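Local structure of D-mandelate dehydrogenase (Rhodotorula graminis, 2W2K) at residues E315-R318 with L319-N323; I125-F129 with R130-Y134. The protein probably oxidises D-mandelate reversibly to its 2-keto acid with a nicotinamide cofactor. All blocks are in the same frame, centred on the assembly; numbering follows the deposited sequence.

Interaction 1 of 2, residues E315-R318 with L319-N323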
ATOM      1  N   GLU B 315       7.295  21.619  -4.826  1.00  7.78           N
ATOM      2  CA  GLU B 315       7.472  21.738  -6.274  1.00  9.63           C
ATOM      3  C   GLU B 315       6.437  22.674  -6.961  1.00  7.34           C
ATOM      4  O   GLU B 315       6.801  23.377  -7.929  1.00  6.63           O
ATOM      5  CB  GLU B 315       7.622  20.349  -6.938  1.00 10.49           C
ATOM      6  CG  GLU B 315       8.010  20.370  -8.424  1.00 13.51           C
ATOM      7  CD  GLU B 315       9.507  20.668  -8.718  1.00 14.93           C
ATOM      8  OE1 GLU B 315      10.307  20.999  -7.795  1.00 14.97           O
ATOM      9  OE2 GLU B 315       9.860  20.571  -9.922  1.00 14.38           O
ATOM     10  N   PHE B 316       5.182  22.708  -6.476  1.00  4.66           N
ATOM     11  CA  PHE B 316       4.181  23.716  -6.944  1.00  5.26           C
ATOM     12  C   PHE B 316       4.727  25.157  -6.745  1.00  9.28           C
ATOM     13  O   PHE B 316       4.674  25.988  -7.664  1.00  8.25           O
ATOM     14  CB  PHE B 316       2.795  23.619  -6.219  1.00  5.44           C
ATOM     15  CG  PHE B 316       1.945  22.419  -6.593  1.00  6.03           C
ATOM     16  CD1 PHE B 316       2.187  21.654  -7.750  1.00  8.44           C
ATOM     17  CD2 PHE B 316       0.868  22.064  -5.777  1.00  8.56           C
ATOM     18  CE1 PHE B 316       1.355  20.517  -8.058  1.00  7.41           C
ATOM     19  CE2 PHE B 316       0.044  20.960  -6.077  1.00  9.44           C
ATOM     20  CZ  PHE B 316       0.293  20.193  -7.234  1.00 11.55           C
ATOM     21  N   GLU B 317       5.215  25.462  -5.535  1.00  8.05           N
ATOM     22  CA  GLU B 317       5.804  26.789  -5.239  1.00  6.71           C
ATOM     23  C   GLU B 317       7.041  27.088  -6.097  1.00  8.84           C
ATOM     24  O   GLU B 317       7.150  28.194  -6.649  1.00  5.76           O
ATOM     25  CB  GLU B 317       6.110  26.922  -3.723  1.00  5.37           C
ATOM     26  CG  GLU B 317       4.810  26.940  -2.881  1.00  5.22           C
ATOM     27  CD  GLU B 317       4.981  27.369  -1.413  1.00 11.27           C
ATOM     28  OE1 GLU B 317       6.125  27.624  -0.962  1.00 10.58           O
ATOM     29  OE2 GLU B 317       3.930  27.437  -0.715  1.00 10.17           O
ATOM     30  N   ARG B 318       7.962  26.117  -6.236  1.00  8.02           N
ATOM     31  CA  ARG B 318       9.166  26.325  -7.093  1.00  7.55           C
ATOM     32  C   ARG B 318       8.810  26.569  -8.576  1.00  7.91           C
ATOM     33  O   ARG B 318       9.343  27.498  -9.194  1.00  8.74           O
ATOM     34  CB  ARG B 318      10.173  25.150  -6.989  1.00  8.25           C
ATOM     35  CG  ARG B 318      11.545  25.431  -7.725  1.00  8.17           C
ATOM     36  CD  ARG B 318      12.434  24.162  -7.787  1.00 11.23           C
ATOM     37  NE  ARG B 318      11.963  23.200  -8.795  1.00 14.57           N
ATOM     38  CZ  ARG B 318      12.251  23.255 -10.101  1.00 18.64           C
ATOM     39  NH1 ARG B 318      13.013  24.233 -10.604  1.00 14.44           N
ATOM     40  NH2 ARG B 318      11.778  22.325 -10.918  1.00 17.35           N
ATOM     41  N   LEU B 319       7.915  25.749  -9.149  1.00  5.89           N
ATOM     42  CA  LEU B 319       7.556  25.886 -10.579  1.00  7.79           C
ATOM     43  C   LEU B 319       6.824  27.211 -10.882  1.00  7.19           C
ATOM     44  O   LEU B 319       7.174  27.914 -11.845  1.00  7.51           O
ATOM     45  CB  LEU B 319       6.738  24.661 -11.073  1.00  8.09           C
ATOM     46  CG  LEU B 319       7.537  23.355 -11.314  1.00  7.81           C
ATOM     47  CD1 LEU B 319       6.541  22.206 -11.578  1.00  9.31           C
ATOM     48  CD2 LEU B 319       8.523  23.512 -12.482  1.00 11.43           C
ATOM     49  N   THR B 320       5.826  27.556 -10.072  1.00  7.34           N
ATOM     50  CA  THR B 320       5.070  28.821 -10.301  1.00  6.73           C
ATOM     51  C   THR B 320       5.983  30.060 -10.269  1.00  7.46           C
ATOM     52  O   THR B 320       5.928  30.900 -11.186  1.00  7.72           O
ATOM     53  CB  THR B 320       3.858  28.995  -9.343  1.00  6.13           C
ATOM     54  OG1 THR B 320       4.280  28.893  -7.966  1.00  7.10           O
ATOM     55  CG2 THR B 320       2.735  27.933  -9.658  1.00  8.93           C
ATOM     56  N   MET B 321       6.818  30.172  -9.224  1.00  6.52           N
ATOM     57  CA  MET B 321       7.725  31.333  -9.071  1.00  5.14           C
ATOM     58  C   MET B 321       8.786  31.383 -10.181  1.00  8.48           C
ATOM     59  O   MET B 321       9.007  32.443 -10.787  1.00  5.67           O
ATOM     60  CB  MET B 321       8.395  31.339  -7.686  1.00  7.12           C
ATOM     61  CG  MET B 321       7.442  31.608  -6.496  1.00  8.60           C
ATOM     62  SD  MET B 321       8.330  31.852  -4.918  1.00 10.97           S
ATOM     63  CE  MET B 321       7.828  30.418  -3.972  1.00 16.96           C
ATOM     64  N   THR B 322       9.432  30.235 -10.454  1.00  6.67           N
ATOM     65  CA  THR B 322      10.471  30.128 -11.492  1.00  7.51           C
ATOM     66  C   THR B 322       9.955  30.397 -12.908  1.00  7.48           C
ATOM     67  O   THR B 322      10.624  31.077 -13.699  1.00  8.74           O
ATOM     68  CB  THR B 322      11.231  28.735 -11.414  1.00  9.09           C
ATOM     69  OG1 THR B 322      11.805  28.570 -10.100  1.00  8.45           O
ATOM     70  CG2 THR B 322      12.333  28.636 -12.468  1.00 13.20           C
ATOM     71  N   ASN B 323       8.769  29.870 -13.232  1.00  7.37           N
ATOM     72  CA  ASN B 323       8.128  30.151 -14.523  1.00  7.61           C
ATOM     73  C   ASN B 323       7.986  31.662 -14.805  1.00 10.12           C
ATOM     74  O   ASN B 323       8.374  32.162 -15.893  1.00  6.34           O
ATOM     75  CB  ASN B 323       6.764  29.451 -14.614  1.00  7.19           C
ATOM     76  CG  ASN B 323       6.849  27.997 -15.155  1.00  8.58           C
ATOM     77  OD1 ASN B 323       6.165  27.081 -14.646  1.00 12.75           O
ATOM     78  ND2 ASN B 323       7.653  27.795 -16.174  1.00  8.25           N
TER
HETATM   79  O   HOH W   1      14.031  26.862  -9.607  1.00 24.18           O
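Arg-318 O takes two hydrogen bonds from Thr-322, one from N at 3.0 Å and one from OG1 at 2.8 Å, arriving from opposite faces of the carbonyl plane. This is i to i+4 bonding within helix 310-330, doubled by a threonine hydroxyl; Thr-320 grips Phe-316 O in the same way. Because Thr-322 OG1 sits beside its own backbone N (chi1 -57°), it can turn back to the carbonyl and also accept from a water that links it to Arg-318 NH1. The guanidinium meets Glu-315 side-on in a salt bridge, NE to OE1 at 2.9 Å and NH2 to OE2 at 2.8 Å. OE1 is approached from above the carboxylate plane, OE2 on its syn side but also tilted out of that plane. Leu-319 packs against this pair, with CD2 3.8 Å from Arg-318 NH2. Replacing Glu-315 by an alanine would probably leave the arginine charge without its mate and the guanidinium freer to turn. On the buried side, Glu-317 accepts from the backbone N atoms of Arg-14, His-15 and Leu-16, and Met-321 packs against helix 17-26, its CE curling back to 3.9 Å from Glu-317 CB.

Interaction 2 of 2, residues I125-F129 with R130-Y134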
ATOM      1  N   ILE B 125      -4.102  -0.529  -5.212  1.00  4.44           N
ATOM      2  CA  ILE B 125      -3.838  -1.879  -5.822  1.00  4.76           C
ATOM      3  C   ILE B 125      -3.609  -2.955  -4.744  1.00  6.63           C
ATOM      4  O   ILE B 125      -4.217  -4.050  -4.784  1.00  5.00           O
ATOM      5  CB  ILE B 125      -2.644  -1.849  -6.860  1.00  4.72           C
ATOM      6  CG1 ILE B 125      -3.039  -1.034  -8.100  1.00  5.39           C
ATOM      7  CG2 ILE B 125      -2.257  -3.287  -7.304  1.00  5.45           C
ATOM      8  CD1 ILE B 125      -1.823  -0.668  -9.069  1.00  8.81           C
ATOM      9  N   LEU B 126      -2.749  -2.639  -3.767  1.00  4.51           N
ATOM     10  CA  LEU B 126      -2.569  -3.523  -2.610  1.00  5.24           C
ATOM     11  C   LEU B 126      -3.902  -3.734  -1.859  1.00  6.89           C
ATOM     12  O   LEU B 126      -4.262  -4.876  -1.558  1.00  5.85           O
ATOM     13  CB  LEU B 126      -1.452  -3.000  -1.677  1.00  4.63           C
ATOM     14  CG  LEU B 126      -0.003  -3.132  -2.199  1.00  6.06           C
ATOM     15  CD1 LEU B 126       0.972  -2.120  -1.534  1.00  8.68           C
ATOM     16  CD2 LEU B 126       0.538  -4.565  -2.063  1.00  7.27           C
ATOM     17  N   SER B 127      -4.642  -2.652  -1.587  1.00  6.30           N
ATOM     18  CA  SER B 127      -5.949  -2.769  -0.900  1.00  8.80           C
ATOM     19  C   SER B 127      -6.963  -3.721  -1.579  1.00  9.01           C
ATOM     20  O   SER B 127      -7.591  -4.548  -0.899  1.00  7.73           O
ATOM     21  CB  SER B 127      -6.582  -1.377  -0.648  1.00  8.37           C
ATOM     22  OG  SER B 127      -7.725  -1.493   0.191  1.00 11.43           O
ATOM     23  N   VAL B 128      -7.120  -3.609  -2.900  1.00  6.22           N
ATOM     24  CA  VAL B 128      -8.133  -4.406  -3.627  1.00  6.86           C
ATOM     25  C   VAL B 128      -7.745  -5.889  -3.776  1.00  5.22           C
ATOM     26  O   VAL B 128      -8.634  -6.762  -3.862  1.00  7.48           O
ATOM     27  CB  VAL B 128      -8.562  -3.767  -5.015  1.00  7.03           C
ATOM     28  CG1 VAL B 128      -9.193  -2.355  -4.815  1.00  9.13           C
ATOM     29  CG2 VAL B 128      -7.412  -3.704  -6.037  1.00  7.45           C
ATOM     30  N   PHE B 129      -6.441  -6.186  -3.811  1.00  5.38           N
ATOM     31  CA  PHE B 129      -5.966  -7.580  -3.870  1.00  7.11           C
ATOM     32  C   PHE B 129      -6.077  -8.281  -2.496  1.00  5.88           C
ATOM     33  O   PHE B 129      -6.401  -9.475  -2.434  1.00  6.15           O
ATOM     34  CB  PHE B 129      -4.515  -7.679  -4.402  1.00  5.66           C
ATOM     35  CG  PHE B 129      -4.409  -7.847  -5.924  1.00  7.93           C
ATOM     36  CD1 PHE B 129      -4.101  -6.755  -6.745  1.00  6.74           C
ATOM     37  CD2 PHE B 129      -4.576  -9.122  -6.525  1.00  9.18           C
ATOM     38  CE1 PHE B 129      -3.986  -6.905  -8.149  1.00  7.73           C
ATOM     39  CE2 PHE B 129      -4.476  -9.291  -7.921  1.00  9.71           C
ATOM     40  CZ  PHE B 129      -4.187  -8.179  -8.742  1.00 10.09           C
ATOM     41  N   ARG B 130      -5.850  -7.525  -1.416  1.00  6.58           N
ATOM     42  CA  ARG B 130      -5.723  -8.076  -0.034  1.00  5.95           C
ATOM     43  C   ARG B 130      -6.987  -7.943   0.854  1.00  7.39           C
ATOM     44  O   ARG B 130      -7.056  -8.527   1.954  1.00  6.90           O
ATOM     45  CB  ARG B 130      -4.490  -7.429   0.640  1.00  8.02           C
ATOM     46  CG  ARG B 130      -3.150  -7.703  -0.148  1.00  7.23           C
ATOM     47  CD  ARG B 130      -2.825  -9.261  -0.325  1.00  5.90           C
ATOM     48  NE  ARG B 130      -2.690  -9.843   1.015  1.00  7.92           N
ATOM     49  CZ  ARG B 130      -1.571  -9.846   1.736  1.00 10.72           C
ATOM     50  NH1 ARG B 130      -0.410  -9.397   1.218  1.00  6.88           N
ATOM     51  NH2 ARG B 130      -1.613 -10.299   2.998  1.00  9.88           N
ATOM     52  N   LEU B 131      -7.979  -7.192   0.353  1.00  5.54           N
ATOM     53  CA  LEU B 131      -9.216  -6.847   1.100  1.00  6.15           C
ATOM     54  C   LEU B 131      -8.906  -6.130   2.445  1.00  8.90           C
ATOM     55  O   LEU B 131      -9.527  -6.393   3.481  1.00  7.08           O
ATOM     56  CB  LEU B 131     -10.143  -8.096   1.274  1.00  7.41           C
ATOM     57  CG  LEU B 131     -10.382  -8.872  -0.046  1.00 10.79           C
ATOM     58  CD1 LEU B 131     -11.144 -10.178   0.192  1.00 16.34           C
ATOM     59  CD2 LEU B 131     -11.081  -7.985  -1.102  1.00  9.18           C
ATOM     60  N   ALA B 132      -7.951  -5.203   2.399  1.00  8.54           N
ATOM     61  CA  ALA B 132      -7.446  -4.536   3.612  1.00 10.53           C
ATOM     62  C   ALA B 132      -8.433  -3.524   4.199  1.00  7.92           C
ATOM     63  O   ALA B 132      -8.463  -3.293   5.426  1.00  9.06           O
ATOM     64  CB  ALA B 132      -6.099  -3.873   3.321  1.00 10.69           C
ATOM     65  N   SER B 133      -9.236  -2.913   3.332  1.00  8.76           N
ATOM     66  CA  SER B 133     -10.241  -1.936   3.761  1.00  9.30           C
ATOM     67  C   SER B 133     -11.279  -2.584   4.706  1.00 11.69           C
ATOM     68  O   SER B 133     -11.620  -2.020   5.762  1.00 11.40           O
ATOM     69  CB  SER B 133     -10.909  -1.269   2.549  1.00 11.41           C
ATOM     70  OG  SER B 133     -11.814  -0.260   2.979  1.00 16.70           O
ATOM     71  N   TYR B 134     -11.750  -3.769   4.322  1.00  8.47           N
ATOM     72  CA  TYR B 134     -12.670  -4.590   5.130  1.00 10.05           C
ATOM     73  C   TYR B 134     -12.006  -5.021   6.453  1.00  9.81           C
ATOM     74  O   TYR B 134     -12.633  -4.958   7.531  1.00 12.04           O
ATOM     75  CB  TYR B 134     -13.101  -5.809   4.304  1.00 10.31           C
ATOM     76  CG  TYR B 134     -14.126  -6.744   4.937  1.00 14.28           C
ATOM     77  CD1 TYR B 134     -15.386  -6.270   5.328  1.00 12.38           C
ATOM     78  CD2 TYR B 134     -13.845  -8.099   5.098  1.00  8.80           C
ATOM     79  CE1 TYR B 134     -16.344  -7.135   5.897  1.00 21.92           C
ATOM     80  CE2 TYR B 134     -14.795  -8.978   5.657  1.00 18.99           C
ATOM     81  CZ  TYR B 134     -16.044  -8.483   6.046  1.00 19.32           C
ATOM     82  OH  TYR B 134     -16.995  -9.332   6.587  1.00 19.04           O
TER
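Ala-132 N reaches back to Ser-127 O at 3.4 Å, a weak bond spanning six residues, while Leu-131 between them has positive phi (57°). The positive phi and the 6→1 reach resemble a Schellman motif at the end of helix 114-130, but Leu-131 N, 4.3 Å from Val-128 O, is too far for the 5→2 bond. Just before this, the i to i+4 pattern still holds, with Arg-130 N donating to Leu-126 O at 3.1 Å, although the N-H is bent to 142°. Leu-131 has two jobs, being the first residue to leave the old helix and the N-cap of helix 132-139, so the chain turns from one helix into the next with almost no linker.

The van der Waals contacts are mostly side-chain carbons laid against backbone carbonyl oxygens. Arg-130 lays CG 3.3 Å from Leu-126 O, which follows from chi1 -59° placing CG beside the backbone N. Further bends at chi2 and chi3 curl the chain away, and NH1 and NH2 then bond to the backbone of the partner subunit. Leu-131 brings CD2 to 3.9 Å from Val-128 O, a carbonyl that also accepts from Ser-277 OG.

Among the small polar side chains, Ser-127 OG lies 4.0 Å from Ser-133 CB, but each hydroxyl has its hydrogen-bonding partner elsewhere: Thr-300 OG1 for Ser-127, and an acidic side chain of the neighbouring subunit for Ser-133.

The turn is buried between the seven-stranded parallel, Rossmann-type sheet and the other chain of the assembly. Leu-126, Ser-127 and Ala-132 pack on that chain, whereas Val-128 and Phe-129 rest on strands 223-226 and 250-254 of the sheet.

Overall arrangement
Both contacts are local, within one run of chain, but lie on opposite sides of the chain's centre, with their centres 36 Å apart and nearest atoms about 21 Å apart. Interaction 1 lies in the middle of a long helix that packs on the domain with the five-stranded parallel sheet, through strand 54-57; one flank is buried and the other carries an ion pair nearer the surface. Interaction 2 is buried throughout, ending one helix and starting another beside the seven-stranded sheet and the subunit interface. Their chemistry follows: hydroxyl-reinforced helical bonds and a charged pair in 315-323, weaker capping geometry in 125-134, whose polar side chains bond elsewhere in the fold and to the other chain.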